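Local coordinates for protein peroxisomal catalase (Pichia angusta, PDB 2XQ1) that breaks down hydrogen peroxide to water and oxygen with a heme cofactor, probably protecting the yeast cell from peroxide made by peroxisomal oxidases, at residues 290-294 and 436-440. Sequence-based numbering, arbitrary orientation.
Sequences DLTKV and YDYFQ
Lys293 closes a type I beta turn that begins at Asp290, and the turn faces residues 436-440, which run into helix 439-447, with the CA atoms of Lys293 and Gln440 7.3 Å apart. How one lysine can join two distant parts of a chain is well illustrated here. Its chain bends at chi2 (-78°) and again at chi4, which brings NZ back towards Asp290 of its own turn while still presenting it to Asp437. There NZ forms two hydrogen-bonded salt bridges, one to Asp290 OD2 at 2.9 Å, from above the carboxylate plane, and one to Asp437 OD1 at 3.0 Å, met on its anti side and tilted out of the plane; CE meanwhile lies obliquely against the Tyr436 ring. Asp290 does double duty, since its OD1 accepts from Thr292 N at 2.9 Å in an Asx turn. Next to the lysine chain the Gln440 side chain reaches across to the backbone of Lys293 and Val294, its amide end also meeting Val294 CG2. Arg148 adds a second cation, pairing with both aspartates. With an alanine here instead of Lys293, the carboxylates, whose OD2 (Asp290) and OD1 (Asp437) lie 4.4 Å apart, would probably repel each other more, with Arg148 still offsetting them in part. The chemistry is consistent with a salt-bridge network that ties the catalase core, where neighbouring Leu291 touches the heme, to the C-terminal helical region.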
loop_
_atom_site.group_PDB
_atom_site.type_symbol
_atom_site.label_atom_id
_atom_site.label_comp_id
_atom_site.label_asym_id
_atom_site.label_seq_id
_atom_site.Cartn_x
_atom_site.Cartn_y
_atom_site.Cartn_z
ATOM N N ASP O 290 9.665 35.780 -6.155
ATOM C CA ASP O 290 10.720 35.446 -5.212
ATOM C C ASP O 290 10.148 35.264 -3.795
ATOM O O ASP O 290 9.731 36.224 -3.131
ATOM C CB ASP O 290 11.819 36.522 -5.258
ATOM C CG ASP O 290 13.068 36.154 -4.445
ATOM O OD1 ASP O 290 13.019 35.201 -3.632
ATOM O OD2 ASP O 290 14.106 36.841 -4.626
ATOM N N LEU O 291 10.114 34.015 -3.344
ATOM C CA LEU O 291 9.576 33.687 -2.029
ATOM C C LEU O 291 10.419 34.248 -0.874
ATOM O O LEU O 291 9.970 34.267 0.283
ATOM C CB LEU O 291 9.419 32.175 -1.901
ATOM C CG LEU O 291 8.755 31.573 -0.656
ATOM C CD1 LEU O 291 7.284 31.974 -0.556
ATOM C CD2 LEU O 291 8.871 30.079 -0.708
ATOM N N THR O 292 11.621 34.729 -1.190
ATOM C CA THR O 292 12.500 35.289 -0.157
ATOM C C THR O 292 12.321 36.794 0.063
ATOM O O THR O 292 13.098 37.409 0.786
ATOM C CB THR O 292 14.005 34.954 -0.408
ATOM O OG1 THR O 292 14.440 35.544 -1.643
ATOM C CG2 THR O 292 14.239 33.435 -0.443
ATOM N N LYS O 293 11.286 37.371 -0.543
ATOM C CA LYS O 293 11.033 38.792 -0.479
ATOM C C LYS O 293 9.626 39.061 0.020
ATOM O O LYS O 293 8.736 38.210 -0.128
ATOM C CB LYS O 293 11.183 39.394 -1.871
ATOM C CG LYS O 293 12.511 39.135 -2.550
ATOM C CD LYS O 293 13.632 40.037 -2.015
ATOM C CE LYS O 293 14.953 39.787 -2.741
ATOM N NZ LYS O 293 15.463 38.363 -2.592
ATOM N N VAL O 294 9.442 40.249 0.604
ATOM C CA VAL O 294 8.129 40.804 0.963
ATOM C C VAL O 294 7.872 42.028 0.131
ATOM O O VAL O 294 8.799 42.569 -0.464
ATOM C CB VAL O 294 8.048 41.247 2.436
ATOM C CG1 VAL O 294 8.374 40.097 3.348
ATOM C CG2 VAL O 294 8.975 42.414 2.718
ATOM N N TYR O 436 20.973 42.972 -4.183
ATOM C CA TYR O 436 19.690 43.269 -3.542
ATOM C C TYR O 436 19.210 42.175 -2.561
ATOM O O TYR O 436 18.434 42.456 -1.634
ATOM C CB TYR O 436 18.594 43.591 -4.582
ATOM C CG TYR O 436 17.351 44.175 -3.948
ATOM C CD1 TYR O 436 17.355 45.489 -3.449
ATOM C CD2 TYR O 436 16.190 43.400 -3.795
ATOM C CE1 TYR O 436 16.226 46.023 -2.843
ATOM C CE2 TYR O 436 15.053 43.927 -3.193
ATOM C CZ TYR O 436 15.077 45.233 -2.719
ATOM O OH TYR O 436 13.954 45.743 -2.115
ATOM N N ASP O 437 19.674 40.940 -2.758
ATOM C CA ASP O 437 19.270 39.816 -1.927
ATOM C C ASP O 437 19.628 40.042 -0.482
ATOM O O ASP O 437 18.923 39.594 0.383
ATOM C CB ASP O 437 19.900 38.530 -2.426
ATOM C CG ASP O 437 19.331 38.087 -3.741
ATOM O OD1 ASP O 437 18.148 38.369 -4.010
ATOM O OD2 ASP O 437 20.066 37.454 -4.517
ATOM N N TYR O 438 20.711 40.760 -0.220
ATOM C CA TYR O 438 21.101 41.083 1.152
ATOM C C TYR O 438 20.349 42.256 1.785
ATOM O O TYR O 438 20.395 42.432 2.996
ATOM C CB TYR O 438 22.595 41.376 1.233
ATOM C CG TYR O 438 23.512 40.243 0.817
ATOM C CD1 TYR O 438 23.205 38.904 1.111
ATOM C CD2 TYR O 438 24.720 40.518 0.163
ATOM C CE1 TYR O 438 24.066 37.868 0.735
ATOM C CE2 TYR O 438 25.586 39.498 -0.213
ATOM C CZ TYR O 438 25.257 38.173 0.074
ATOM O OH TYR O 438 26.135 37.181 -0.306
ATOM N N PHE O 439 19.664 43.052 0.969
ATOM C CA PHE O 439 19.095 44.339 1.404
ATOM C C PHE O 439 17.940 44.176 2.390
ATOM O O PHE O 439 17.831 44.901 3.381
ATOM C CB PHE O 439 18.655 45.160 0.174
ATOM C CG PHE O 439 17.989 46.483 0.503
ATOM C CD1 PHE O 439 18.740 47.660 0.640
ATOM C CD2 PHE O 439 16.599 46.556 0.642
ATOM C CE1 PHE O 439 18.115 48.880 0.933
ATOM C CE2 PHE O 439 15.960 47.775 0.938
ATOM C CZ PHE O 439 16.717 48.936 1.081
ATOM N N GLN O 440 17.072 43.218 2.104
ATOM C CA GLN O 440 15.905 43.027 2.924
ATOM C C GLN O 440 16.237 42.370 4.269
ATOM O O GLN O 440 15.637 42.735 5.267
ATOM C CB GLN O 440 14.841 42.276 2.155
ATOM C CG GLN O 440 13.517 43.006 2.134
ATOM C CD GLN O 440 12.604 42.534 1.006
ATOM O OE1 GLN O 440 12.612 43.104 -0.081
ATOM N NE2 GLN O 440 11.807 41.490 1.273
#